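Putative isochorismatase hydrolase (Oleispira antarctica, PDB 3LQY) is of unestablished substrate specificity but probably acts as a hydrolase of the isochorismatase-like family. Local coordinates at residues 113-118 and 138-143; 37-42 and 182-187; 117-122 and 145-150; 53-58 and 89-94. One frame throughout, in Å; residues are numbered along the deposited sequence.

Overall arrangement
Three of the four contacts lie in one parallel sheet, ordered 90-93, 54-59, 8-13, 115-121, 140-149 and 179-181. Interaction 4 pairs the edge strand 90-93 with 54-59 and closes first along the chain. Interactions 1 and 3, with centres about 14 Å apart, join the same two strands, interaction 1 near their start and interaction 3 toward their C-terminal ends; they share Val117 and Ile118. Interaction 2 spans the longest loop, enclosing the others, and sets the C-terminal helix 183-187 beside helix 33-49; it touches interactions 1 and 3. Met122 of interaction 3 and Lys93 of interaction 4 both bond to the modified cysteine at position 126, probably in the active site.

Interaction 1 of 4, residues 113-118 and 138-143; sequences IKKLVI and GYECAV
Leu116 and Ala142 belong to two parallel strands, 115-118 and 140-143, whose axes approach to 4.6 Å and run at 15° to each other. Leu116 N donates to Glu140 O, Ala142 N to Leu116 O and Ile118 N to Ala142 O, each at 2.9 Å, while the bond from Glu140 N to Lys114 O is longer, 3.3 Å. Tyr139 enters just before its strand, its chi1 of -56° placing CG anti to the carbonyl carbon and 4.1 Å from Leu116 CD1. The ring crosses Leu116 obliquely, and its edge is turned to the carbonyl O of Ile113. One water, in the plane of the ring, ties the far end down: it accepts from Tyr139 OH at 3.1 Å and donates to Ile113 O at 2.6 Å. A tyrosine suits the place because its ring packs on Leu116 and on Leu108 of helix 104-110 while its hydroxyl reaches that water. An alanine here would probably open a gap beside Leu108 and leave the water without one of its partners. The two strands are joined by helix 128-137 in a beta-alpha-beta crossover, and Gly138 ends that helix in a Schellman motif, with the positive phi that glycine accepts readily. Leu116 and Cys141 both touch Ala134 of the helix, Ile118 and Val143 both touch Thr131. On the other face of the sheet Val117 lies beside the small Ala142, and the exposed chain of Lys115 brings CE within 3.5 Å of Glu140 OE1, with NZ at 4.2 Å, beyond a salt bridge.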
loop_
_atom_site.group_PDB
_atom_site.type_symbol
_atom_site.label_atom_id
_atom_site.label_comp_id
_atom_site.label_asym_id
_atom_site.label_seq_id
_atom_site.Cartn_x
_atom_site.Cartn_y
_atom_site.Cartn_z
ATOM N N ILE A 113 -0.966 13.385 11.322
ATOM C CA ILE A 113 -1.801 12.250 10.931
ATOM C C ILE A 113 -2.198 11.383 12.136
ATOM O O ILE A 113 -1.373 11.076 12.995
ATOM C CB ILE A 113 -1.105 11.359 9.851
ATOM C CG1 ILE A 113 -0.883 12.138 8.534
ATOM C CG2 ILE A 113 -1.911 10.101 9.599
ATOM C CD1 ILE A 113 -2.158 12.695 7.883
ATOM N N LYS A 114 -3.471 10.982 12.154
ATOM C CA LYS A 114 -4.062 10.147 13.213
ATOM C C LYS A 114 -4.552 8.815 12.702
ATOM O O LYS A 114 -4.600 7.839 13.460
ATOM C CB LYS A 114 -5.284 10.838 13.826
ATOM C CG LYS A 114 -5.024 12.098 14.599
ATOM C CD LYS A 114 -3.970 11.966 15.684
ATOM C CE LYS A 114 -3.705 13.313 16.300
ATOM N NZ LYS A 114 -2.603 13.273 17.281
ATOM N N LYS A 115 -4.998 8.801 11.452
ATOM C CA LYS A 115 -5.617 7.633 10.868
ATOM C C LYS A 115 -4.993 7.406 9.502
ATOM O O LYS A 115 -4.343 8.305 8.969
ATOM C CB LYS A 115 -7.117 7.856 10.702
ATOM C CG LYS A 115 -7.833 8.329 11.971
ATOM C CD LYS A 115 -9.222 8.869 11.647
ATOM C CE LYS A 115 -10.176 7.785 11.089
ATOM N NZ LYS A 115 -11.595 8.324 10.926
ATOM N N LEU A 116 -5.195 6.207 8.958
ATOM C CA LEU A 116 -4.609 5.800 7.678
ATOM C C LEU A 116 -5.620 5.011 6.859
ATOM O O LEU A 116 -6.400 4.221 7.395
ATOM C CB LEU A 116 -3.374 4.933 7.890
ATOM C CG LEU A 116 -2.214 5.514 8.691
ATOM C CD1 LEU A 116 -1.129 4.460 8.923
ATOM C CD2 LEU A 116 -1.653 6.745 8.052
ATOM N N VAL A 117 -5.596 5.232 5.545
ATOM C CA VAL A 117 -6.319 4.376 4.595
ATOM C C VAL A 117 -5.234 3.741 3.737
ATOM O O VAL A 117 -4.445 4.455 3.129
ATOM C CB VAL A 117 -7.309 5.159 3.720
ATOM C CG1 VAL A 117 -7.849 4.265 2.586
ATOM C CG2 VAL A 117 -8.452 5.683 4.557
ATOM N N ILE A 118 -5.173 2.406 3.760
ATOM C CA ILE A 118 -4.018 1.652 3.227
ATOM C C ILE A 118 -4.380 0.930 1.955
ATOM O O ILE A 118 -5.411 0.256 1.890
ATOM C CB ILE A 118 -3.499 0.676 4.293
ATOM C CG1 ILE A 118 -2.836 1.482 5.425
ATOM C CG2 ILE A 118 -2.545 -0.350 3.717
ATOM C CD1 ILE A 118 -2.834 0.757 6.804
ATOM N N GLY A 138 -0.562 3.129 17.188
ATOM C CA GLY A 138 -1.652 3.988 17.595
ATOM C C GLY A 138 -2.547 4.618 16.546
ATOM O O GLY A 138 -3.490 5.322 16.913
ATOM N N TYR A 139 -2.276 4.403 15.255
ATOM C CA TYR A 139 -3.151 4.916 14.209
ATOM C C TYR A 139 -4.399 4.091 14.067
ATOM O O TYR A 139 -4.344 2.870 14.218
ATOM C CB TYR A 139 -2.431 4.901 12.836
ATOM C CG TYR A 139 -1.127 5.663 12.844
ATOM C CD1 TYR A 139 -1.091 7.030 12.586
ATOM C CD2 TYR A 139 0.079 5.012 13.102
ATOM C CE1 TYR A 139 0.094 7.728 12.622
ATOM C CE2 TYR A 139 1.288 5.706 13.124
ATOM C CZ TYR A 139 1.295 7.070 12.885
ATOM O OH TYR A 139 2.503 7.765 12.889
ATOM N N GLU A 140 -5.526 4.727 13.761
ATOM C CA GLU A 140 -6.724 3.966 13.369
ATOM C C GLU A 140 -6.552 3.651 11.888
ATOM O O GLU A 140 -6.273 4.543 11.101
ATOM C CB GLU A 140 -8.001 4.764 13.603
ATOM C CG GLU A 140 -8.159 5.224 15.005
ATOM C CD GLU A 140 -9.402 6.035 15.189
ATOM O OE1 GLU A 140 -10.177 6.175 14.217
ATOM O OE2 GLU A 140 -9.586 6.561 16.284
ATOM N N CYS A 141 -6.666 2.377 11.520
ATOM C CA CYS A 141 -6.341 1.958 10.172
ATOM C C CYS A 141 -7.579 1.462 9.472
ATOM O O CYS A 141 -8.461 0.824 10.093
ATOM C CB CYS A 141 -5.326 0.817 10.215
ATOM S SG CYS A 141 -3.738 1.252 10.916
ATOM N N ALA A 142 -7.613 1.728 8.172
ATOM C CA ALA A 142 -8.536 1.072 7.281
ATOM C C ALA A 142 -7.706 0.535 6.128
ATOM O O ALA A 142 -6.623 1.050 5.844
ATOM C CB ALA A 142 -9.589 2.054 6.791
ATOM N N VAL A 143 -8.243 -0.471 5.451
ATOM C CA VAL A 143 -7.588 -1.100 4.331
ATOM C C VAL A 143 -8.658 -1.242 3.268
ATOM O O VAL A 143 -9.742 -1.779 3.531
ATOM C CB VAL A 143 -6.937 -2.470 4.716
ATOM C CG1 VAL A 143 -6.237 -3.087 3.534
ATOM C CG2 VAL A 143 -5.969 -2.321 5.896
HETATM O O HOH W 1 1.200 10.561 12.788
#

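Interaction 2 of 4, residues 37-42 and 182-187; sequences AEQGAK and SADELI
The flat carboxamide of Gln39 meets Ala183 with its nitrogen end, NE2 lying 3.6 Å from Ala183 CB, and at its other end OE1 accepts a 2.8 Å hydrogen bond from Lys42 NZ, the donor only 16° off the amide plane. The second flat group, the carboxylate of Asp184, has OD1 3.6 Å from Lys42 CD; its opposite charge stays apart from the amine, with OD1 4.7 Å from Lys42 NZ. Lysine suits this surface seam because its methylenes can pack while its amine stays on a polar partner. The side chains of Lys42 and Ile187 cross at about a right angle, CG of the lysine 3.6 Å from Ile187 CD1, and a bend at chi3 (-76°) turns CE out of the extended line. An alanine in place of Lys42 would probably uncover part of Ile187 and leave Gln39 OE1 without this donor, its amide freer to turn. Helix segments 37-42 and 183-187 run almost parallel, 9.9 Å apart, with Ser182 as N-cap of the second. Asp146 accepts from Ala183 N, Leu43 of helix 33-49 touches Ala183 and Ile187, and Leu186 packs on strands 140-149 and 179-181.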
loop_
_atom_site.group_PDB
_atom_site.type_symbol
_atom_site.label_atom_id
_atom_site.label_comp_id
_atom_site.label_asym_id
_atom_site.label_seq_id
_atom_site.Cartn_x
_atom_site.Cartn_y
_atom_site.Cartn_z
ATOM N N ALA A 37 -4.795 -1.184 -8.537
ATOM C CA ALA A 37 -4.356 0.161 -8.837
ATOM C C ALA A 37 -5.499 1.019 -9.366
ATOM O O ALA A 37 -5.614 2.203 -9.031
ATOM C CB ALA A 37 -3.211 0.089 -9.844
ATOM N N GLU A 38 -6.388 0.427 -10.143
ATOM C CA GLU A 38 -7.556 1.170 -10.610
ATOM C C GLU A 38 -8.382 1.715 -9.437
ATOM O O GLU A 38 -8.844 2.876 -9.457
ATOM C CB GLU A 38 -8.416 0.283 -11.497
ATOM C CG GLU A 38 -9.417 1.031 -12.296
ATOM C CD GLU A 38 -10.543 0.137 -12.815
ATOM O OE1 GLU A 38 -10.507 -1.087 -12.510
ATOM O OE2 GLU A 38 -11.456 0.672 -13.510
ATOM N N GLN A 39 -8.577 0.867 -8.427
ATOM C CA GLN A 39 -9.271 1.268 -7.193
ATOM C C GLN A 39 -8.450 2.259 -6.359
ATOM O O GLN A 39 -8.986 3.220 -5.844
ATOM C CB GLN A 39 -9.672 0.033 -6.368
ATOM C CG GLN A 39 -10.650 -0.897 -7.110
ATOM C CD GLN A 39 -11.781 -0.126 -7.724
ATOM O OE1 GLN A 39 -11.904 -0.055 -8.960
ATOM N NE2 GLN A 39 -12.550 0.564 -6.891
ATOM N N GLY A 40 -7.148 2.040 -6.236
ATOM C CA GLY A 40 -6.279 2.977 -5.520
ATOM C C GLY A 40 -6.311 4.373 -6.104
ATOM O O GLY A 40 -6.313 5.337 -5.345
ATOM N N ALA A 41 -6.302 4.440 -7.440
ATOM C CA ALA A 41 -6.412 5.704 -8.251
ATOM C C ALA A 41 -7.726 6.429 -7.981
ATOM O O ALA A 41 -7.774 7.653 -7.844
ATOM C CB ALA A 41 -6.321 5.372 -9.735
ATOM N N LYS A 42 -8.804 5.652 -7.903
ATOM C CA LYS A 42 -10.123 6.168 -7.467
ATOM C C LYS A 42 -9.984 6.869 -6.092
ATOM O O LYS A 42 -10.429 7.988 -5.892
ATOM C CB LYS A 42 -11.080 4.977 -7.383
ATOM C CG LYS A 42 -12.520 5.187 -7.746
ATOM C CD LYS A 42 -13.221 3.825 -7.994
ATOM C CE LYS A 42 -12.817 3.251 -9.388
ATOM N NZ LYS A 42 -13.619 2.040 -9.754
ATOM N N SER A 182 -14.444 -1.639 0.942
ATOM C CA SER A 182 -14.223 -1.353 -0.482
ATOM C C SER A 182 -13.692 0.067 -0.651
ATOM O O SER A 182 -13.986 0.950 0.162
ATOM C CB SER A 182 -15.572 -1.504 -1.228
ATOM O OG SER A 182 -15.520 -1.060 -2.554
ATOM N N ALA A 183 -12.863 0.272 -1.684
ATOM C CA ALA A 183 -12.550 1.632 -2.148
ATOM C C ALA A 183 -13.817 2.475 -2.209
ATOM O O ALA A 183 -13.871 3.585 -1.664
ATOM C CB ALA A 183 -11.870 1.601 -3.542
ATOM N N ASP A 184 -14.843 1.930 -2.850
ATOM C CA ASP A 184 -16.097 2.677 -3.043
ATOM C C ASP A 184 -16.784 2.988 -1.724
ATOM O O ASP A 184 -17.306 4.094 -1.539
ATOM C CB ASP A 184 -17.039 1.917 -4.004
ATOM C CG ASP A 184 -16.619 2.061 -5.484
ATOM O OD1 ASP A 184 -15.950 3.060 -5.822
ATOM O OD2 ASP A 184 -16.948 1.180 -6.320
ATOM N N GLU A 185 -16.756 2.018 -0.795
ATOM C CA GLU A 185 -17.330 2.221 0.526
ATOM C C GLU A 185 -16.549 3.279 1.291
ATOM O O GLU A 185 -17.127 4.093 1.997
ATOM C CB GLU A 185 -17.355 0.903 1.305
ATOM C CG GLU A 185 -18.320 -0.121 0.703
ATOM C CD GLU A 185 -18.186 -1.512 1.279
ATOM O OE1 GLU A 185 -19.116 -2.315 1.053
ATOM O OE2 GLU A 185 -17.178 -1.815 1.967
ATOM N N LEU A 186 -15.232 3.278 1.138
ATOM C CA LEU A 186 -14.407 4.253 1.840
ATOM C C LEU A 186 -14.587 5.627 1.173
ATOM O O LEU A 186 -14.600 6.664 1.844
ATOM C CB LEU A 186 -12.940 3.807 1.871
ATOM C CG LEU A 186 -12.597 2.649 2.834
ATOM C CD1 LEU A 186 -11.293 1.986 2.472
ATOM C CD2 LEU A 186 -12.557 3.142 4.271
ATOM N N ILE A 187 -14.735 5.624 -0.152
ATOM C CA ILE A 187 -14.951 6.867 -0.896
ATOM C C ILE A 187 -16.276 7.506 -0.446
ATOM O O ILE A 187 -16.312 8.706 -0.093
ATOM C CB ILE A 187 -14.928 6.608 -2.431
ATOM C CG1 ILE A 187 -13.477 6.476 -2.917
ATOM C CG2 ILE A 187 -15.663 7.731 -3.208
ATOM C CD1 ILE A 187 -13.334 5.898 -4.350
#

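Interaction 3 of 4, residues 117-122 and 145-150; sequences VIVGAM and HDACAT
The chi1 of Val119, -51°, sets CG1 anti to its carbonyl carbon and 3.7 Å from Ala147 CB. In Cys148 a chi1 of -60° holds SG beside its own backbone N, where it also lies 3.8 Å from Gly120 N. Gly120 itself has a phi of 125°, at which any CB would press on the carbonyl O of Val119. The backbone then makes two parallel-strand bonds, from Gly120 N to Ala147 O at 2.9 Å and from Ala149 N to Gly120 O at 3.1 Å. Gly120 O is gripped further by a close CA-H...O contact from Cys148 CA. A type I turn from His145 to Cys148 bends the segment 145-150, and the small Ala147, still within that corner, fits against Val119. The pairing lies at the C-terminal ends of two strands of the parallel sheet, where alpha/beta folds generally place their active sites. Consistent with this, Met122 N donates to OD2 of the modified cysteine at position 126. The peptide before Met122, a selenomethionine, is cis. Met122 CA lies 3.2 Å from Ala149 O in a CA-H...O contact, while Thr150 N donates to a glycerol, probably from the crystallisation liquor, which also lies near Ala149.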
loop_
_atom_site.group_PDB
_atom_site.type_symbol
_atom_site.label_atom_id
_atom_site.label_comp_id
_atom_site.label_asym_id
_atom_site.label_seq_id
_atom_site.Cartn_x
_atom_site.Cartn_y
_atom_site.Cartn_z
ATOM N N VAL A 117 -5.596 5.232 5.545
ATOM C CA VAL A 117 -6.319 4.376 4.595
ATOM C C VAL A 117 -5.234 3.741 3.737
ATOM O O VAL A 117 -4.445 4.455 3.129
ATOM C CB VAL A 117 -7.309 5.159 3.720
ATOM C CG1 VAL A 117 -7.849 4.265 2.586
ATOM C CG2 VAL A 117 -8.452 5.683 4.557
ATOM N N ILE A 118 -5.173 2.406 3.760
ATOM C CA ILE A 118 -4.018 1.652 3.227
ATOM C C ILE A 118 -4.380 0.930 1.955
ATOM O O ILE A 118 -5.411 0.256 1.890
ATOM C CB ILE A 118 -3.499 0.676 4.293
ATOM C CG1 ILE A 118 -2.836 1.482 5.425
ATOM C CG2 ILE A 118 -2.545 -0.350 3.717
ATOM C CD1 ILE A 118 -2.834 0.757 6.804
ATOM N N VAL A 119 -3.546 1.103 0.932
ATOM C CA VAL A 119 -3.721 0.426 -0.341
ATOM C C VAL A 119 -2.326 0.000 -0.820
ATOM O O VAL A 119 -1.308 0.476 -0.323
ATOM C CB VAL A 119 -4.454 1.327 -1.378
ATOM C CG1 VAL A 119 -5.765 1.913 -0.765
ATOM C CG2 VAL A 119 -3.520 2.431 -1.936
ATOM N N GLY A 120 -2.280 -0.909 -1.767
ATOM C CA GLY A 120 -0.990 -1.309 -2.327
ATOM C C GLY A 120 -0.693 -2.805 -2.289
ATOM O O GLY A 120 -1.583 -3.625 -2.406
ATOM N N ALA A 121 0.571 -3.139 -2.131
ATOM C CA ALA A 121 1.042 -4.504 -2.396
ATOM C C ALA A 121 2.311 -4.768 -1.581
ATOM O O ALA A 121 3.050 -3.832 -1.293
ATOM C CB ALA A 121 1.305 -4.689 -3.884
HETATM N N MSE A 122 2.584 -6.026 -1.168
HETATM C CA MSE A 122 1.750 -7.187 -1.375
HETATM C C MSE A 122 0.915 -7.480 -0.079
HETATM O O MSE A 122 1.363 -7.167 1.027
HETATM C CB MSE A 122 2.646 -8.384 -1.671
HETATM C CG MSE A 122 3.591 -8.129 -2.793
HETATM SE SE MSE A 122 4.801 -9.616 -3.118
HETATM C CE MSE A 122 6.233 -9.069 -1.934
ATOM N N HIS A 145 -9.797 -3.152 0.540
ATOM C CA HIS A 145 -9.395 -4.527 0.206
ATOM C C HIS A 145 -9.253 -4.778 -1.291
ATOM O O HIS A 145 -8.451 -5.615 -1.716
ATOM C CB HIS A 145 -10.354 -5.547 0.823
ATOM C CG HIS A 145 -11.776 -5.397 0.391
ATOM N ND1 HIS A 145 -12.247 -5.876 -0.812
ATOM C CD2 HIS A 145 -12.849 -4.860 1.025
ATOM C CE1 HIS A 145 -13.541 -5.608 -0.918
ATOM N NE2 HIS A 145 -13.929 -4.992 0.184
ATOM N N ASP A 146 -10.029 -4.048 -2.095
ATOM C CA ASP A 146 -9.987 -4.199 -3.548
ATOM C C ASP A 146 -8.920 -3.309 -4.198
ATOM O O ASP A 146 -8.799 -3.300 -5.430
ATOM C CB ASP A 146 -11.379 -4.011 -4.176
ATOM C CG ASP A 146 -12.035 -2.686 -3.816
ATOM O OD1 ASP A 146 -11.570 -1.967 -2.926
ATOM O OD2 ASP A 146 -13.061 -2.377 -4.419
ATOM N N ALA A 147 -8.169 -2.576 -3.359
ATOM C CA ALA A 147 -7.031 -1.783 -3.786
ATOM C C ALA A 147 -5.698 -2.343 -3.286
ATOM O O ALA A 147 -4.701 -1.604 -3.247
ATOM C CB ALA A 147 -7.199 -0.312 -3.322
ATOM N N CYS A 148 -5.659 -3.637 -2.944
ATOM C CA CYS A 148 -4.420 -4.312 -2.623
ATOM C C CYS A 148 -4.268 -5.574 -3.502
ATOM O O CYS A 148 -5.233 -6.176 -3.981
ATOM C CB CYS A 148 -4.390 -4.719 -1.121
ATOM S SG CYS A 148 -4.520 -3.306 0.067
ATOM N N ALA A 149 -3.055 -6.060 -3.609
ATOM C CA ALA A 149 -2.785 -7.191 -4.468
ATOM C C ALA A 149 -1.769 -8.111 -3.855
ATOM O O ALA A 149 -0.871 -7.685 -3.113
ATOM C CB ALA A 149 -2.253 -6.673 -5.836
ATOM N N THR A 150 -1.867 -9.381 -4.206
ATOM C CA THR A 150 -0.884 -10.354 -3.768
ATOM C C THR A 150 -0.695 -11.368 -4.915
ATOM O O THR A 150 -0.959 -11.074 -6.081
ATOM C CB THR A 150 -1.324 -11.014 -2.371
ATOM O OG1 THR A 150 -0.327 -11.908 -1.859
ATOM C CG2 THR A 150 -2.676 -11.716 -2.484
#

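Interaction 4 of 4, residues 53-58 and 89-94; sequences PVVHVR and AVVLKH
His56 and Arg58 share four backbone hydrogen bonds with the neighbouring strand: His56 N to Ala89 O and Arg58 N to Val91 O, both 2.9 Å, Val91 N to His56 O at 2.7 Å and Lys93 N to Arg58 O at 2.8 Å. Before the strands pair, a water bridges them, donating to Val54 O and accepting from Ala89 N. The imidazole of His56 presents its edge to Ala89 O, which lies in the ring plane 3.6 Å from CD2, while the methyl CG2 of Val90 touches His56 CB. Leu92 CD1 stands over one face of the Arg58 guanidinium, 4.1 Å from NH2 and offset toward the rim. On the opposite face of the sheet, where the branched Val55, Val57 and Val91 pack together, the side chains of Lys93 and Val57 cross at about a right angle, Lys93 CD 3.6 Å from Val57 CG1. The lysine's CG lies between its backbone N and carbonyl carbon (chi1 77°), 3.7 Å from Arg58 O. Lysine suits this position because its methylenes pack on Val57 while the amine reaches polar partners. Further out, Glu88 accepts from His56 NE2, and Arg58 NH1 is anchored by Ala76 O and a salt bridge to Glu60. The amine of Lys93 bonds to Gln95 O, to His59 ND1 and to OD1 of the modified cysteine at position 126, with a long, weak ion pair to Asp14. The strands are the pair at one edge of the parallel sheet, their directions 22° apart. Asp14, Lys93 and that cysteine, gathered at the C-terminal ends of its strands, are consistent with the catalytic triad of isochorismatase-like cysteine hydrolases.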
loop_
_atom_site.group_PDB
_atom_site.type_symbol
_atom_site.label_atom_id
_atom_site.label_comp_id
_atom_site.label_asym_id
_atom_site.label_seq_id
_atom_site.Cartn_x
_atom_site.Cartn_y
_atom_site.Cartn_z
ATOM N N PRO A 53 -4.327 14.563 3.127
ATOM C CA PRO A 53 -2.968 14.057 3.001
ATOM C C PRO A 53 -2.859 12.754 2.179
ATOM O O PRO A 53 -3.675 11.830 2.342
ATOM C CB PRO A 53 -2.563 13.809 4.462
ATOM C CG PRO A 53 -3.399 14.704 5.233
ATOM C CD PRO A 53 -4.710 14.697 4.542
ATOM N N VAL A 54 -1.855 12.711 1.306
ATOM C CA VAL A 54 -1.509 11.522 0.530
ATOM C C VAL A 54 -0.019 11.239 0.715
ATOM O O VAL A 54 0.816 12.128 0.460
ATOM C CB VAL A 54 -1.808 11.720 -0.962
ATOM C CG1 VAL A 54 -1.406 10.491 -1.746
ATOM C CG2 VAL A 54 -3.277 11.993 -1.153
ATOM N N VAL A 55 0.305 10.024 1.187
ATOM C CA VAL A 55 1.697 9.601 1.334
ATOM C C VAL A 55 1.956 8.304 0.570
ATOM O O VAL A 55 1.156 7.352 0.630
ATOM C CB VAL A 55 2.119 9.395 2.782
ATOM C CG1 VAL A 55 3.602 9.034 2.867
ATOM C CG2 VAL A 55 1.829 10.609 3.629
ATOM N N HIS A 56 3.093 8.288 -0.130
ATOM C CA HIS A 56 3.512 7.126 -0.914
ATOM C C HIS A 56 4.700 6.416 -0.291
ATOM O O HIS A 56 5.603 7.042 0.302
ATOM C CB HIS A 56 3.926 7.565 -2.349
ATOM C CG HIS A 56 2.893 8.379 -3.057
ATOM N ND1 HIS A 56 1.986 7.829 -3.938
ATOM C CD2 HIS A 56 2.623 9.710 -3.013
ATOM C CE1 HIS A 56 1.223 8.797 -4.429
ATOM N NE2 HIS A 56 1.575 9.940 -3.869
ATOM N N VAL A 57 4.742 5.110 -0.507
ATOM C CA VAL A 57 5.854 4.313 -0.040
ATOM C C VAL A 57 6.337 3.535 -1.247
ATOM O O VAL A 57 5.532 3.093 -2.023
ATOM C CB VAL A 57 5.425 3.373 1.077
ATOM C CG1 VAL A 57 6.528 2.393 1.366
ATOM C CG2 VAL A 57 5.040 4.199 2.351
ATOM N N ARG A 58 7.651 3.411 -1.393
ATOM C CA ARG A 58 8.264 2.771 -2.507
ATOM C C ARG A 58 9.440 1.940 -2.010
ATOM O O ARG A 58 10.183 2.380 -1.154
ATOM C CB ARG A 58 8.760 3.881 -3.461
ATOM C CG ARG A 58 8.957 3.491 -4.855
ATOM C CD ARG A 58 9.261 4.682 -5.783
ATOM N NE ARG A 58 10.563 5.342 -5.538
ATOM C CZ ARG A 58 11.752 4.857 -5.886
ATOM N NH1 ARG A 58 11.853 3.710 -6.550
ATOM N NH2 ARG A 58 12.864 5.552 -5.608
ATOM N N ALA A 89 4.605 13.304 -0.123
ATOM C CA ALA A 89 5.869 12.688 0.245
ATOM C C ALA A 89 5.941 11.278 -0.323
ATOM O O ALA A 89 4.928 10.569 -0.399
ATOM C CB ALA A 89 6.017 12.632 1.786
ATOM N N VAL A 90 7.148 10.874 -0.698
ATOM C CA VAL A 90 7.407 9.498 -1.099
ATOM C C VAL A 90 8.485 8.926 -0.194
ATOM O O VAL A 90 9.600 9.440 -0.149
ATOM C CB VAL A 90 7.884 9.465 -2.573
ATOM C CG1 VAL A 90 8.341 8.076 -2.952
ATOM C CG2 VAL A 90 6.759 9.941 -3.468
ATOM N N VAL A 91 8.149 7.881 0.553
ATOM C CA VAL A 91 9.111 7.260 1.429
ATOM C C VAL A 91 9.742 6.044 0.786
ATOM O O VAL A 91 9.043 5.081 0.462
ATOM C CB VAL A 91 8.433 6.755 2.740
ATOM C CG1 VAL A 91 9.490 6.188 3.684
ATOM C CG2 VAL A 91 7.649 7.891 3.396
ATOM N N LEU A 92 11.061 6.021 0.768
ATOM C CA LEU A 92 11.834 4.930 0.176
ATOM C C LEU A 92 12.182 3.947 1.289
ATOM O O LEU A 92 12.714 4.346 2.338
ATOM C CB LEU A 92 13.120 5.484 -0.489
ATOM C CG LEU A 92 14.102 4.457 -1.085
ATOM C CD1 LEU A 92 13.408 3.493 -2.053
ATOM C CD2 LEU A 92 15.252 5.143 -1.804
ATOM N N LYS A 93 11.871 2.669 1.083
ATOM C CA LYS A 93 12.129 1.645 2.120
ATOM C C LYS A 93 12.935 0.477 1.555
ATOM O O LYS A 93 12.981 0.263 0.337
ATOM C CB LYS A 93 10.828 1.138 2.695
ATOM C CG LYS A 93 10.043 0.159 1.844
ATOM C CD LYS A 93 8.762 -0.235 2.549
ATOM C CE LYS A 93 7.941 -1.295 1.785
ATOM N NZ LYS A 93 8.567 -2.679 1.720
ATOM N N HIS A 94 13.569 -0.266 2.457
ATOM C CA HIS A 94 14.378 -1.442 2.101
ATOM C C HIS A 94 13.986 -2.689 2.884
ATOM O O HIS A 94 14.567 -3.753 2.709
ATOM C CB HIS A 94 15.863 -1.116 2.308
ATOM C CG HIS A 94 16.290 0.172 1.654
ATOM N ND1 HIS A 94 16.262 0.359 0.288
ATOM C CD2 HIS A 94 16.721 1.341 2.184
ATOM C CE1 HIS A 94 16.682 1.580 0.003
ATOM N NE2 HIS A 94 16.957 2.198 1.137
HETATM O O HOH W 2 2.732 13.847 1.866
#